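Local coordinates for protein amidohydrolase (Xanthomonas campestris pv. campestris, PDB 4DZH) that binds zinc and probably catalyses hydrolytic deamination of adenosine-type substrates, such as 5'-methylthioadenosine, as a TIM-barrel member of the amidohydrolase superfamily, at residues H228-T232 / A233-A237; P200-P203 / Y204-N207; L269-A272 / E273-C277; M326-E329 / N330-A333; W170-S173 / D174-F178. One frame throughout, in Å; residues are numbered along the deposited sequence.

Interaction 1 (H228-T232 / A233-A237); sequences HTHET and AQEVA. With ZN (zinc ion), chain E.
The carboxylate of E235 reaches back from the first turn of helix 233-243 to the two peptide N-H groups that follow strand 225-229. OE2 accepts from H230 N at 2.8 Å, on the syn side though 34° out of the carboxylate plane, and OE1 accepts from E231 N at 2.9 Å from above that plane. An extended chain, with CG anti to the backbone N (chi1 169°), carries the group this far. T232 is the N-cap: its OG1 takes the N-H of E235 at 3.1 Å, while V236 N bonds only weakly to T232 O.

Water extends the polar network. One molecule donates to E235 OE1 and, weakly, to H228 O; a second joins T232 OG1 to E235 OE1.

The apolar contribution comes from V236, whose CG2 sits over one face of the H230 imidazole, 4.0 Å from the ring centroid in a CH-pi contact. H230 NE2 and ND1 are held by L248 N and Q268 O, which fix the ring's rotation.

At the strand end, H228 NE2 binds zinc at 2.2 Å alongside H79, H81, D316 and a water. The E235 carboxylate thus satisfies the peptide groups of a sharp turn, where H230 adopts positive phi, an arrangement consistent with E235 holding the loop that carries H228 and E231, the latter seen to bind a further zinc in this protein though not in this chain.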
loop_
_atom_site.group_PDB
_atom_site.type_symbol
_atom_site.label_atom_id
_atom_site.label_comp_id
_atom_site.label_asym_id
_atom_site.label_seq_id
_atom_site.Cartn_x
_atom_site.Cartn_y
_atom_site.Cartn_z
ATOM N N HIS A 228 -20.020 -11.014 -8.514
ATOM C CA HIS A 228 -20.065 -9.921 -7.531
ATOM C C HIS A 228 -21.255 -10.102 -6.599
ATOM O O HIS A 228 -22.403 -10.084 -7.074
ATOM C CB HIS A 228 -20.197 -8.548 -8.193
ATOM C CG HIS A 228 -19.090 -8.187 -9.138
ATOM N ND1 HIS A 228 -19.307 -8.077 -10.492
ATOM C CD2 HIS A 228 -17.809 -7.790 -8.926
ATOM C CE1 HIS A 228 -18.196 -7.668 -11.080
ATOM N NE2 HIS A 228 -17.269 -7.487 -10.158
ATOM N N THR A 229 -21.015 -10.230 -5.295
ATOM C CA THR A 229 -22.102 -10.576 -4.359
ATOM C C THR A 229 -22.071 -9.731 -3.081
ATOM O O THR A 229 -21.063 -9.712 -2.359
ATOM C CB THR A 229 -21.989 -12.057 -3.958
ATOM O OG1 THR A 229 -21.900 -12.889 -5.121
ATOM C CG2 THR A 229 -23.222 -12.524 -3.118
ATOM N N HIS A 230 -23.180 -9.054 -2.746
ATOM C CA HIS A 230 -23.246 -8.290 -1.491
ATOM C C HIS A 230 -22.127 -7.232 -1.371
ATOM O O HIS A 230 -21.529 -7.010 -0.296
ATOM C CB HIS A 230 -23.266 -9.203 -0.241
ATOM C CG HIS A 230 -24.605 -9.818 0.033
ATOM N ND1 HIS A 230 -25.097 -9.956 1.312
ATOM C CD2 HIS A 230 -25.535 -10.347 -0.799
ATOM C CE1 HIS A 230 -26.294 -10.528 1.256
ATOM N NE2 HIS A 230 -26.578 -10.779 -0.010
ATOM N N GLU A 231 -21.868 -6.568 -2.488
ATOM C CA GLU A 231 -20.828 -5.574 -2.537
ATOM C C GLU A 231 -21.225 -4.278 -1.809
ATOM O O GLU A 231 -20.391 -3.570 -1.246
ATOM C CB GLU A 231 -20.445 -5.297 -4.005
ATOM C CG GLU A 231 -19.316 -4.258 -4.088
ATOM C CD GLU A 231 -18.839 -3.984 -5.496
ATOM O OE1 GLU A 231 -19.539 -4.384 -6.441
ATOM O OE2 GLU A 231 -17.731 -3.391 -5.632
ATOM N N THR A 232 -22.531 -3.956 -1.802
ATOM C CA THR A 232 -22.939 -2.679 -1.232
ATOM C C THR A 232 -24.234 -2.817 -0.431
ATOM O O THR A 232 -25.011 -3.750 -0.682
ATOM C CB THR A 232 -23.153 -1.570 -2.302
ATOM O OG1 THR A 232 -24.248 -1.902 -3.154
ATOM C CG2 THR A 232 -21.906 -1.359 -3.173
ATOM N N ALA A 233 -24.400 -1.933 0.550
ATOM C CA ALA A 233 -25.660 -1.751 1.259
ATOM C C ALA A 233 -26.822 -1.569 0.292
ATOM O O ALA A 233 -27.898 -2.158 0.508
ATOM C CB ALA A 233 -25.568 -0.549 2.215
ATOM N N GLN A 234 -26.628 -0.744 -0.740
ATOM C CA GLN A 234 -27.736 -0.410 -1.647
ATOM C C GLN A 234 -28.177 -1.637 -2.448
ATOM O O GLN A 234 -29.365 -1.796 -2.729
ATOM C CB GLN A 234 -27.406 0.786 -2.558
ATOM C CG GLN A 234 -28.594 1.281 -3.428
ATOM C CD GLN A 234 -29.770 1.854 -2.608
ATOM O OE1 GLN A 234 -29.646 2.903 -1.963
ATOM N NE2 GLN A 234 -30.912 1.154 -2.627
ATOM N N GLU A 235 -27.226 -2.504 -2.816
ATOM C CA GLU A 235 -27.533 -3.796 -3.454
ATOM C C GLU A 235 -28.439 -4.688 -2.580
ATOM O O GLU A 235 -29.430 -5.282 -3.056
ATOM C CB GLU A 235 -26.234 -4.559 -3.785
ATOM C CG GLU A 235 -26.498 -6.010 -4.204
ATOM C CD GLU A 235 -25.242 -6.892 -4.234
ATOM O OE1 GLU A 235 -24.134 -6.331 -4.307
ATOM O OE2 GLU A 235 -25.375 -8.135 -4.197
ATOM N N VAL A 236 -28.083 -4.808 -1.307
ATOM C CA VAL A 236 -28.894 -5.597 -0.395
ATOM C C VAL A 236 -30.299 -4.989 -0.244
ATOM O O VAL A 236 -31.317 -5.702 -0.312
ATOM C CB VAL A 236 -28.213 -5.768 0.962
ATOM C CG1 VAL A 236 -29.190 -6.459 1.950
ATOM C CG2 VAL A 236 -26.927 -6.570 0.804
ATOM N N ALA A 237 -30.379 -3.670 -0.113
ATOM C CA ALA A 237 -31.689 -3.024 0.083
ATOM C C ALA A 237 -32.560 -3.119 -1.182
ATOM O O ALA A 237 -33.785 -3.410 -1.105
ATOM C CB ALA A 237 -31.491 -1.575 0.485
HETATM ZN ZN ZN E . -15.379 -6.428 -10.034
HETATM O O HOH W 1 -22.827 -7.404 -6.393
HETATM O O HOH W 2 -23.500 -3.363 -5.270
HETATM O O HOH W 3 -16.224 -5.109 -8.753
#

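Interaction 2 (P200-P203 / Y204-N207); sequences PHAP and YTVN
T205 OG1 meets H201 ND1 at 2.7 Å, lying in the plane of the imidazole at its edge; either atom could be the donor. The pair closes a tight turn in the loop that leads from barrel strand 194-200 to helix 208-221, a beta-alpha loop of the TIM barrel beside the zinc centre. A chi1 of 171° swings the imidazole away from its own peptide nitrogen and so brings ND1 to the hydroxyl. The turn itself is drawn together by T205 N, which donates to A202 O at 3.2 Å.

On the apolar side, the A202 methyl lies over one face of the Y204 ring, displaced toward the rim, with CB 3.7 Å from the ring centroid. Y204 folds back over it with CG between its own backbone N and carbonyl carbon (chi1 50°). R250 ties down the far end of the loop, bonding to the carbonyls of P203 and V206, while H201 O accepts from ND1 of the zinc ligand H228. P200 and V206 both touch F211 of the following helix and pack on each other through P200 CB and V206 CG2, 3.9 Å apart.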
loop_
_atom_site.group_PDB
_atom_site.type_symbol
_atom_site.label_atom_id
_atom_site.label_comp_id
_atom_site.label_asym_id
_atom_site.label_seq_id
_atom_site.Cartn_x
_atom_site.Cartn_y
_atom_site.Cartn_z
ATOM N N PRO A 200 -21.792 -14.359 -14.251
ATOM C CA PRO A 200 -22.939 -13.451 -14.166
ATOM C C PRO A 200 -22.526 -12.161 -13.430
ATOM O O PRO A 200 -21.761 -12.187 -12.447
ATOM C CB PRO A 200 -23.955 -14.259 -13.364
ATOM C CG PRO A 200 -23.114 -15.178 -12.481
ATOM C CD PRO A 200 -21.941 -15.555 -13.418
ATOM N N HIS A 201 -22.967 -11.021 -13.942
ATOM C CA HIS A 201 -22.390 -9.764 -13.490
ATOM C C HIS A 201 -22.665 -9.450 -12.007
ATOM O O HIS A 201 -21.730 -9.232 -11.220
ATOM C CB HIS A 201 -22.794 -8.595 -14.391
ATOM C CG HIS A 201 -22.399 -7.267 -13.831
ATOM N ND1 HIS A 201 -23.296 -6.403 -13.232
ATOM C CD2 HIS A 201 -21.180 -6.687 -13.714
ATOM C CE1 HIS A 201 -22.647 -5.340 -12.787
ATOM N NE2 HIS A 201 -21.363 -5.483 -13.080
ATOM N N ALA A 202 -23.936 -9.409 -11.626
ATOM C CA ALA A 202 -24.327 -9.055 -10.263
ATOM C C ALA A 202 -25.792 -9.504 -10.072
ATOM O O ALA A 202 -26.510 -9.754 -11.061
ATOM C CB ALA A 202 -24.225 -7.551 -10.058
ATOM N N PRO A 203 -26.236 -9.635 -8.815
ATOM C CA PRO A 203 -27.632 -10.079 -8.614
ATOM C C PRO A 203 -28.637 -9.106 -9.234
ATOM O O PRO A 203 -29.738 -9.556 -9.643
ATOM C CB PRO A 203 -27.758 -10.106 -7.087
ATOM C CG PRO A 203 -26.334 -10.391 -6.613
ATOM C CD PRO A 203 -25.487 -9.557 -7.548
ATOM N N TYR A 204 -28.292 -7.815 -9.289
ATOM C CA TYR A 204 -29.206 -6.777 -9.789
ATOM C C TYR A 204 -29.168 -6.594 -11.311
ATOM O O TYR A 204 -29.936 -5.801 -11.863
ATOM C CB TYR A 204 -28.969 -5.427 -9.108
ATOM C CG TYR A 204 -27.510 -4.988 -9.115
ATOM C CD1 TYR A 204 -26.981 -4.294 -10.200
ATOM C CD2 TYR A 204 -26.685 -5.267 -8.037
ATOM C CE1 TYR A 204 -25.661 -3.890 -10.215
ATOM C CE2 TYR A 204 -25.363 -4.878 -8.040
ATOM C CZ TYR A 204 -24.863 -4.185 -9.117
ATOM O OH TYR A 204 -23.544 -3.812 -9.100
ATOM N N THR A 205 -28.292 -7.316 -11.998
ATOM C CA THR A 205 -28.209 -7.183 -13.458
ATOM C C THR A 205 -28.454 -8.503 -14.143
ATOM O O THR A 205 -28.333 -8.591 -15.363
ATOM C CB THR A 205 -26.841 -6.680 -13.940
ATOM O OG1 THR A 205 -25.801 -7.523 -13.409
ATOM C CG2 THR A 205 -26.597 -5.225 -13.536
ATOM N N VAL A 206 -28.777 -9.530 -13.366
ATOM C CA VAL A 206 -28.961 -10.858 -13.911
ATOM C C VAL A 206 -30.310 -11.371 -13.406
ATOM O O VAL A 206 -30.512 -11.527 -12.199
ATOM C CB VAL A 206 -27.841 -11.837 -13.492
ATOM C CG1 VAL A 206 -28.131 -13.254 -13.988
ATOM C CG2 VAL A 206 -26.474 -11.363 -14.007
ATOM N N ASN A 207 -31.228 -11.646 -14.332
ATOM C CA ASN A 207 -32.559 -12.069 -13.909
ATOM C C ASN A 207 -32.623 -13.546 -13.465
ATOM O O ASN A 207 -31.666 -14.293 -13.646
ATOM C CB ASN A 207 -33.613 -11.688 -14.954
ATOM C CG ASN A 207 -33.465 -12.455 -16.286
ATOM O OD1 ASN A 207 -32.872 -13.535 -16.350
ATOM N ND2 ASN A 207 -34.037 -11.893 -17.353
#

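Interaction 3 (L269-A272 / E273-C277); sequences LTEA and EIHLC
E273 folds its side chain back along T270, its CG and carboxylate lying beside the threonine hydroxyl at the start of helix 271-280. Its OE1 accepts the T270 peptide N-H at 2.9 Å in a nearly straight bond (167°), approached on the anti side and out of the carboxylate plane. In return, T270 OG1 accepts from E273 N, also at 2.9 Å. The hydroxyl points into the helix end because it stands between its own backbone N and carbonyl carbon, with chi1 at 69°. The other carboxylate oxygen, OE2, forms a salt bridge with R246, and CD2 of L269 brushes OE1 at 3.8 Å.

On the exposed side of the same first turn, E271 reaches H275, one turn later. H275 NE2 donates to E271 OE1 at 3.0 Å, in the plane of the imidazole, while the carboxylate plane is turned 63° from the ring; the bond is bent at the hydrogen. The E271 chain doubles back at chi2, which also brings OE2 within 3.4 Å of I274 CD1. I274 itself faces the protein, packing on A303 and L304. The reciprocal bonds of T270 and E273 are a classic capping box, here starting the helix of the beta-alpha-beta unit formed with strands 261-265 and 283-286.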
loop_
_atom_site.group_PDB
_atom_site.type_symbol
_atom_site.label_atom_id
_atom_site.label_comp_id
_atom_site.label_asym_id
_atom_site.label_seq_id
_atom_site.Cartn_x
_atom_site.Cartn_y
_atom_site.Cartn_z
ATOM N N LEU A 269 -22.584 -8.597 5.199
ATOM C CA LEU A 269 -22.749 -10.039 5.578
ATOM C C LEU A 269 -23.247 -10.395 7.021
ATOM O O LEU A 269 -22.853 -9.735 7.965
ATOM C CB LEU A 269 -21.448 -10.824 5.406
ATOM C CG LEU A 269 -20.859 -11.336 4.090
ATOM C CD1 LEU A 269 -19.685 -12.298 4.355
ATOM C CD2 LEU A 269 -21.903 -12.014 3.183
ATOM N N THR A 270 -24.019 -11.485 7.166
ATOM C CA THR A 270 -24.358 -12.046 8.494
ATOM C C THR A 270 -23.590 -13.319 8.865
ATOM O O THR A 270 -22.954 -13.948 7.993
ATOM C CB THR A 270 -25.830 -12.580 8.500
ATOM O OG1 THR A 270 -25.911 -13.760 7.661
ATOM C CG2 THR A 270 -26.819 -11.533 8.005
ATOM N N GLU A 271 -23.748 -13.777 10.123
ATOM C CA GLU A 271 -23.088 -15.024 10.567
ATOM C C GLU A 271 -23.641 -16.269 9.886
ATOM O O GLU A 271 -22.875 -17.118 9.393
ATOM C CB GLU A 271 -23.076 -15.207 12.115
ATOM C CG GLU A 271 -21.826 -14.659 12.885
ATOM C CD GLU A 271 -20.475 -15.457 12.710
ATOM O OE1 GLU A 271 -20.384 -16.706 12.945
ATOM O OE2 GLU A 271 -19.462 -14.785 12.384
ATOM N N ALA A 272 -24.973 -16.373 9.866
ATOM C CA ALA A 272 -25.685 -17.361 9.066
ATOM C C ALA A 272 -25.034 -17.514 7.703
ATOM O O ALA A 272 -24.694 -18.627 7.260
ATOM C CB ALA A 272 -27.134 -16.916 8.896
ATOM N N GLU A 273 -24.829 -16.384 7.046
ATOM C CA GLU A 273 -24.216 -16.380 5.717
ATOM C C GLU A 273 -22.789 -16.935 5.697
ATOM O O GLU A 273 -22.447 -17.742 4.786
ATOM C CB GLU A 273 -24.332 -14.998 5.093
ATOM C CG GLU A 273 -25.785 -14.755 4.715
ATOM C CD GLU A 273 -26.129 -13.313 4.422
ATOM O OE1 GLU A 273 -25.333 -12.449 4.785
ATOM O OE2 GLU A 273 -27.208 -13.079 3.809
ATOM N N ILE A 274 -22.017 -16.615 6.735
ATOM C CA ILE A 274 -20.661 -17.134 6.869
ATOM C C ILE A 274 -20.632 -18.641 6.925
ATOM O O ILE A 274 -19.949 -19.299 6.115
ATOM C CB ILE A 274 -19.915 -16.542 8.066
ATOM C CG1 ILE A 274 -19.788 -15.029 7.938
ATOM C CG2 ILE A 274 -18.536 -17.124 8.153
ATOM C CD1 ILE A 274 -19.039 -14.430 9.073
ATOM N N HIS A 275 -21.411 -19.193 7.848
ATOM C CA HIS A 275 -21.554 -20.642 7.976
ATOM C C HIS A 275 -22.237 -21.273 6.764
ATOM O O HIS A 275 -21.872 -22.397 6.354
ATOM C CB HIS A 275 -22.173 -21.017 9.341
ATOM C CG HIS A 275 -21.312 -20.585 10.481
ATOM N ND1 HIS A 275 -20.298 -21.372 10.984
ATOM C CD2 HIS A 275 -21.234 -19.402 11.144
ATOM C CE1 HIS A 275 -19.665 -20.715 11.941
ATOM N NE2 HIS A 275 -20.218 -19.521 12.063
ATOM N N LEU A 276 -23.150 -20.528 6.137
ATOM C CA LEU A 276 -23.688 -20.959 4.848
ATOM C C LEU A 276 -22.571 -21.224 3.847
ATOM O O LEU A 276 -22.534 -22.307 3.188
ATOM C CB LEU A 276 -24.700 -19.952 4.285
ATOM C CG LEU A 276 -25.425 -20.443 3.014
ATOM C CD1 LEU A 276 -26.107 -21.818 3.223
ATOM C CD2 LEU A 276 -26.426 -19.419 2.469
ATOM N N CYS A 277 -21.650 -20.258 3.738
ATOM C CA CYS A 277 -20.546 -20.341 2.787
ATOM C C CYS A 277 -19.648 -21.507 3.160
ATOM O O CYS A 277 -19.306 -22.339 2.291
ATOM C CB CYS A 277 -19.772 -19.014 2.721
ATOM S SG CYS A 277 -20.757 -17.603 2.056
#

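Interaction 4 (M326-E329 / N330-A333); sequences MFSE and NRTA
S328 OG and the R331 guanidinium meet on one flank of helix 326-341, with NH2 donating to the hydroxyl at 3.0 Å. The serine oxygen lies at the edge of the guanidinium, 19° out of its plane. R331 sets out extended, then bends at chi2 and chi3, which turns the group back toward the preceding turn. The magnesium ligand E289 is the stronger partner of the serine: its OE2 accepts hydrogen bonds from both S328 OG and T332 OG1. R331 also touches E289, whose negative charge may partly offset that of the guanidinium. R331 NH2 comes near its counterpart in the second subunit as well, a like-charge approach, and S328 and R331 each pack on the other residue of that subunit.

The backbone beneath is regular helix, with T332 N to S328 O and A333 N to E329 O both 2.8 Å. E329 directs its carboxylate to N321 ND2 and the peptide N-H of E289, making it a second-shell residue of the magnesium site.

On the N330 flank the looseness is in the bonding. The amide carbon CG of N330 sits 3.0 Å from M326 O, yet amide and carbonyl are not hydrogen-bonded, and the M326 methyl CE comes no nearer than 3.8 Å to N330 OD1. A water donates to F327 O at 3.0 Å and receives only a weak bond from N330 ND2. Though wet at this point, the flank is buried, with M326 and N330 both resting on I313. The whole is an i to i+3 and i+4 helical arrangement, one flank at the dimer interface and beside the magnesium site.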
loop_
_atom_site.group_PDB
_atom_site.type_symbol
_atom_site.label_atom_id
_atom_site.label_comp_id
_atom_site.label_asym_id
_atom_site.label_seq_id
_atom_site.Cartn_x
_atom_site.Cartn_y
_atom_site.Cartn_z
ATOM N N MET A 326 -0.636 -6.783 -5.898
ATOM C CA MET A 326 -1.093 -7.738 -4.880
ATOM C C MET A 326 -0.288 -7.658 -3.603
ATOM O O MET A 326 -0.784 -8.076 -2.547
ATOM C CB MET A 326 -1.089 -9.171 -5.434
ATOM C CG MET A 326 -2.237 -9.444 -6.374
ATOM S SD MET A 326 -3.816 -9.648 -5.502
ATOM C CE MET A 326 -3.505 -11.171 -4.575
ATOM N N PHE A 327 0.973 -7.170 -3.630
ATOM C CA PHE A 327 1.695 -7.014 -2.362
ATOM C C PHE A 327 0.963 -6.001 -1.492
ATOM O O PHE A 327 0.763 -6.220 -0.298
ATOM C CB PHE A 327 3.145 -6.550 -2.601
ATOM C CG PHE A 327 4.088 -7.672 -2.956
ATOM C CD1 PHE A 327 4.071 -8.246 -4.222
ATOM C CD2 PHE A 327 4.998 -8.130 -2.016
ATOM C CE1 PHE A 327 4.922 -9.290 -4.546
ATOM C CE2 PHE A 327 5.877 -9.183 -2.336
ATOM C CZ PHE A 327 5.839 -9.744 -3.577
ATOM N N SER A 328 0.549 -4.895 -2.099
ATOM C CA SER A 328 -0.254 -3.902 -1.406
ATOM C C SER A 328 -1.602 -4.429 -0.990
ATOM O O SER A 328 -2.018 -4.186 0.137
ATOM C CB SER A 328 -0.456 -2.669 -2.267
ATOM O OG SER A 328 -1.202 -1.670 -1.560
ATOM N N GLU A 329 -2.291 -5.104 -1.907
ATOM C CA GLU A 329 -3.614 -5.636 -1.593
ATOM C C GLU A 329 -3.553 -6.562 -0.349
ATOM O O GLU A 329 -4.452 -6.506 0.544
ATOM C CB GLU A 329 -4.168 -6.401 -2.793
ATOM C CG GLU A 329 -5.694 -6.424 -2.710
ATOM C CD GLU A 329 -6.324 -5.127 -3.078
ATOM O OE1 GLU A 329 -7.470 -4.877 -2.590
ATOM O OE2 GLU A 329 -5.746 -4.352 -3.861
ATOM N N ASN A 330 -2.502 -7.389 -0.282
ATOM C CA ASN A 330 -2.318 -8.306 0.836
ATOM C C ASN A 330 -2.120 -7.542 2.111
ATOM O O ASN A 330 -2.736 -7.862 3.143
ATOM C CB ASN A 330 -1.091 -9.207 0.651
ATOM C CG ASN A 330 -1.231 -10.202 -0.507
ATOM O OD1 ASN A 330 -2.326 -10.495 -0.989
ATOM N ND2 ASN A 330 -0.094 -10.773 -0.912
ATOM N N ARG A 331 -1.226 -6.533 2.093
ATOM C CA ARG A 331 -1.016 -5.716 3.287
ATOM C C ARG A 331 -2.320 -5.027 3.727
ATOM O O ARG A 331 -2.647 -5.033 4.916
ATOM C CB ARG A 331 0.062 -4.671 3.051
ATOM C CG ARG A 331 0.296 -3.810 4.293
ATOM C CD ARG A 331 0.096 -2.286 4.045
ATOM N NE ARG A 331 1.006 -1.919 2.964
ATOM C CZ ARG A 331 0.607 -1.579 1.734
ATOM N NH1 ARG A 331 1.513 -1.371 0.790
ATOM N NH2 ARG A 331 -0.696 -1.457 1.410
ATOM N N THR A 332 -3.067 -4.470 2.770
ATOM C CA THR A 332 -4.320 -3.791 3.127
ATOM C C THR A 332 -5.301 -4.794 3.751
ATOM O O THR A 332 -5.943 -4.487 4.790
ATOM C CB THR A 332 -4.921 -3.143 1.890
ATOM O OG1 THR A 332 -3.977 -2.185 1.355
ATOM C CG2 THR A 332 -6.180 -2.387 2.271
ATOM N N ALA A 333 -5.389 -5.983 3.154
ATOM C CA ALA A 333 -6.273 -7.055 3.679
ATOM C C ALA A 333 -5.850 -7.371 5.110
ATOM O O ALA A 333 -6.687 -7.467 6.013
ATOM C CB ALA A 333 -6.217 -8.316 2.816
HETATM O O HOH W 4 2.227 -8.690 0.434
#

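Interaction 5 (W170-S173 / D174-F178); sequences WASS and DDEYF
The Y177 ring carries the methyl of A171 almost centrally on one face, CB standing 3.4 Å from the centroid and 6° off the ring normal, a close CH-pi contact. W170 comes to the same tyrosine obliquely: the planes of its five-membered ring and the phenol are 60° apart, and W170 CD1 touches Y177 CE1 at 3.6 Å. At the indole edge, in its plane, a water accepts from NE1 at 2.9 Å and donates to Y177 O, bridging the loop to the helix. R180 adds a cation-pi contact with the indole, and the Y177 hydroxyl bonds to F166 O and T168 OG1, anchoring the far end of the ring.

E176 runs alongside A171 on the other flank, its chain fully extended. Its OE1 receives the S172 N-H at 3.1 Å; the bond is nearly straight at the hydrogen (175°), yet the donor stands well above the carboxylate plane. S172 OG adds a weak bond to the same oxygen.

S173 closes the helix end, its OG accepting from E176 N at 3.2 Å, while Y177 N donates to S173 O at 3.0 Å. D174 and D175 reach outward to N210 and R213 of helix 208-221. The arrangement is a serine N-cap with a glutamate three residues later turning back to the preceding loop, at the entry to helix 174-188 after barrel strand 156-163.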
loop_
_atom_site.group_PDB
_atom_site.type_symbol
_atom_site.label_atom_id
_atom_site.label_comp_id
_atom_site.label_asym_id
_atom_site.label_seq_id
_atom_site.Cartn_x
_atom_site.Cartn_y
_atom_site.Cartn_z
ATOM N N TRP A 170 -20.380 -7.009 -26.818
ATOM C CA TRP A 170 -20.105 -8.439 -26.691
ATOM C C TRP A 170 -21.267 -9.350 -27.126
ATOM O O TRP A 170 -21.084 -10.359 -27.828
ATOM C CB TRP A 170 -19.692 -8.726 -25.251
ATOM C CG TRP A 170 -19.399 -10.157 -24.920
ATOM C CD1 TRP A 170 -20.003 -10.895 -23.937
ATOM C CD2 TRP A 170 -18.435 -11.031 -25.541
ATOM N NE1 TRP A 170 -19.480 -12.161 -23.908
ATOM C CE2 TRP A 170 -18.521 -12.278 -24.885
ATOM C CE3 TRP A 170 -17.541 -10.892 -26.608
ATOM C CZ2 TRP A 170 -17.718 -13.368 -25.227
ATOM C CZ3 TRP A 170 -16.736 -11.985 -26.951
ATOM C CH2 TRP A 170 -16.836 -13.205 -26.258
ATOM N N ALA A 171 -22.479 -8.999 -26.721
ATOM C CA ALA A 171 -23.638 -9.828 -26.991
ATOM C C ALA A 171 -24.897 -8.985 -26.789
ATOM O O ALA A 171 -24.995 -8.183 -25.849
ATOM C CB ALA A 171 -23.676 -11.004 -26.045
ATOM N N SER A 172 -25.866 -9.152 -27.679
ATOM C CA SER A 172 -27.048 -8.299 -27.589
ATOM C C SER A 172 -28.292 -9.013 -27.018
ATOM O O SER A 172 -29.333 -8.383 -26.785
ATOM C CB SER A 172 -27.324 -7.635 -28.944
ATOM O OG SER A 172 -27.685 -8.598 -29.918
ATOM N N SER A 173 -28.184 -10.319 -26.788
ATOM C CA SER A 173 -29.309 -11.096 -26.283
ATOM C C SER A 173 -28.841 -12.163 -25.319
ATOM O O SER A 173 -27.650 -12.506 -25.315
ATOM C CB SER A 173 -30.085 -11.771 -27.421
ATOM O OG SER A 173 -29.303 -12.805 -28.042
ATOM N N ASP A 174 -29.763 -12.671 -24.496
ATOM C CA ASP A 174 -29.457 -13.793 -23.594
ATOM C C ASP A 174 -28.816 -14.933 -24.377
ATOM O O ASP A 174 -27.771 -15.435 -23.988
ATOM C CB ASP A 174 -30.703 -14.316 -22.848
ATOM C CG ASP A 174 -31.349 -13.272 -21.939
ATOM O OD1 ASP A 174 -30.635 -12.356 -21.460
ATOM O OD2 ASP A 174 -32.590 -13.383 -21.699
ATOM N N ASP A 175 -29.447 -15.353 -25.485
ATOM C CA ASP A 175 -28.912 -16.451 -26.280
ATOM C C ASP A 175 -27.488 -16.192 -26.722
ATOM O O ASP A 175 -26.673 -17.117 -26.711
ATOM C CB ASP A 175 -29.819 -16.763 -27.471
ATOM C CG ASP A 175 -31.089 -17.451 -27.046
ATOM O OD1 ASP A 175 -31.191 -17.781 -25.848
ATOM O OD2 ASP A 175 -31.982 -17.693 -27.899
ATOM N N GLU A 176 -27.182 -14.945 -27.106
ATOM C CA GLU A 176 -25.834 -14.641 -27.563
ATOM C C GLU A 176 -24.840 -14.720 -26.395
ATOM O O GLU A 176 -23.766 -15.267 -26.578
ATOM C CB GLU A 176 -25.741 -13.306 -28.297
ATOM C CG GLU A 176 -24.420 -13.071 -29.029
ATOM C CD GLU A 176 -24.425 -11.793 -29.837
ATOM O OE1 GLU A 176 -25.523 -11.186 -29.969
ATOM O OE2 GLU A 176 -23.336 -11.392 -30.329
ATOM N N TYR A 177 -25.204 -14.234 -25.211
ATOM C CA TYR A 177 -24.260 -14.297 -24.095
ATOM C C TYR A 177 -23.940 -15.757 -23.787
ATOM O O TYR A 177 -22.775 -16.128 -23.569
ATOM C CB TYR A 177 -24.819 -13.615 -22.827
ATOM C CG TYR A 177 -24.656 -12.087 -22.820
ATOM C CD1 TYR A 177 -23.421 -11.487 -22.556
ATOM C CD2 TYR A 177 -25.767 -11.244 -23.046
ATOM C CE1 TYR A 177 -23.280 -10.091 -22.567
ATOM C CE2 TYR A 177 -25.630 -9.850 -23.035
ATOM C CZ TYR A 177 -24.396 -9.280 -22.788
ATOM O OH TYR A 177 -24.236 -7.897 -22.773
ATOM N N PHE A 178 -24.964 -16.593 -23.762
ATOM C CA PHE A 178 -24.719 -17.995 -23.470
ATOM C C PHE A 178 -24.017 -18.731 -24.634
ATOM O O PHE A 178 -23.237 -19.642 -24.373
ATOM C CB PHE A 178 -26.004 -18.698 -23.003
ATOM C CG PHE A 178 -26.412 -18.316 -21.586
ATOM C CD1 PHE A 178 -25.815 -18.926 -20.486
ATOM C CD2 PHE A 178 -27.385 -17.336 -21.361
ATOM C CE1 PHE A 178 -26.181 -18.577 -19.185
ATOM C CE2 PHE A 178 -27.785 -16.989 -20.053
ATOM C CZ PHE A 178 -27.195 -17.611 -18.968
HETATM O O HOH W 5 -20.612 -14.459 -22.521
#

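Interactions 1 and 2 adjoin directly, their centres 11 Å apart: E235 OE2 packs on P203 CG at 3.4 Å, in addition to the link through the zinc ligand H228. Interaction 3 also touches interaction 1, with H230 CE1 3.7 Å from E273 OE2, so that the loops after strands 194-200, 225-229 and 261-265 meet in sequence, interactions 1 and 2 being the ones beside the zinc. Interaction 5 comes within about 5 Å of interaction 2 at the nearest atoms without touching it. Interaction 4 stands apart, about 11 Å from interaction 1 at the nearest atoms, beside magnesium; its E329 side chain is about 10 Å from a zinc ion.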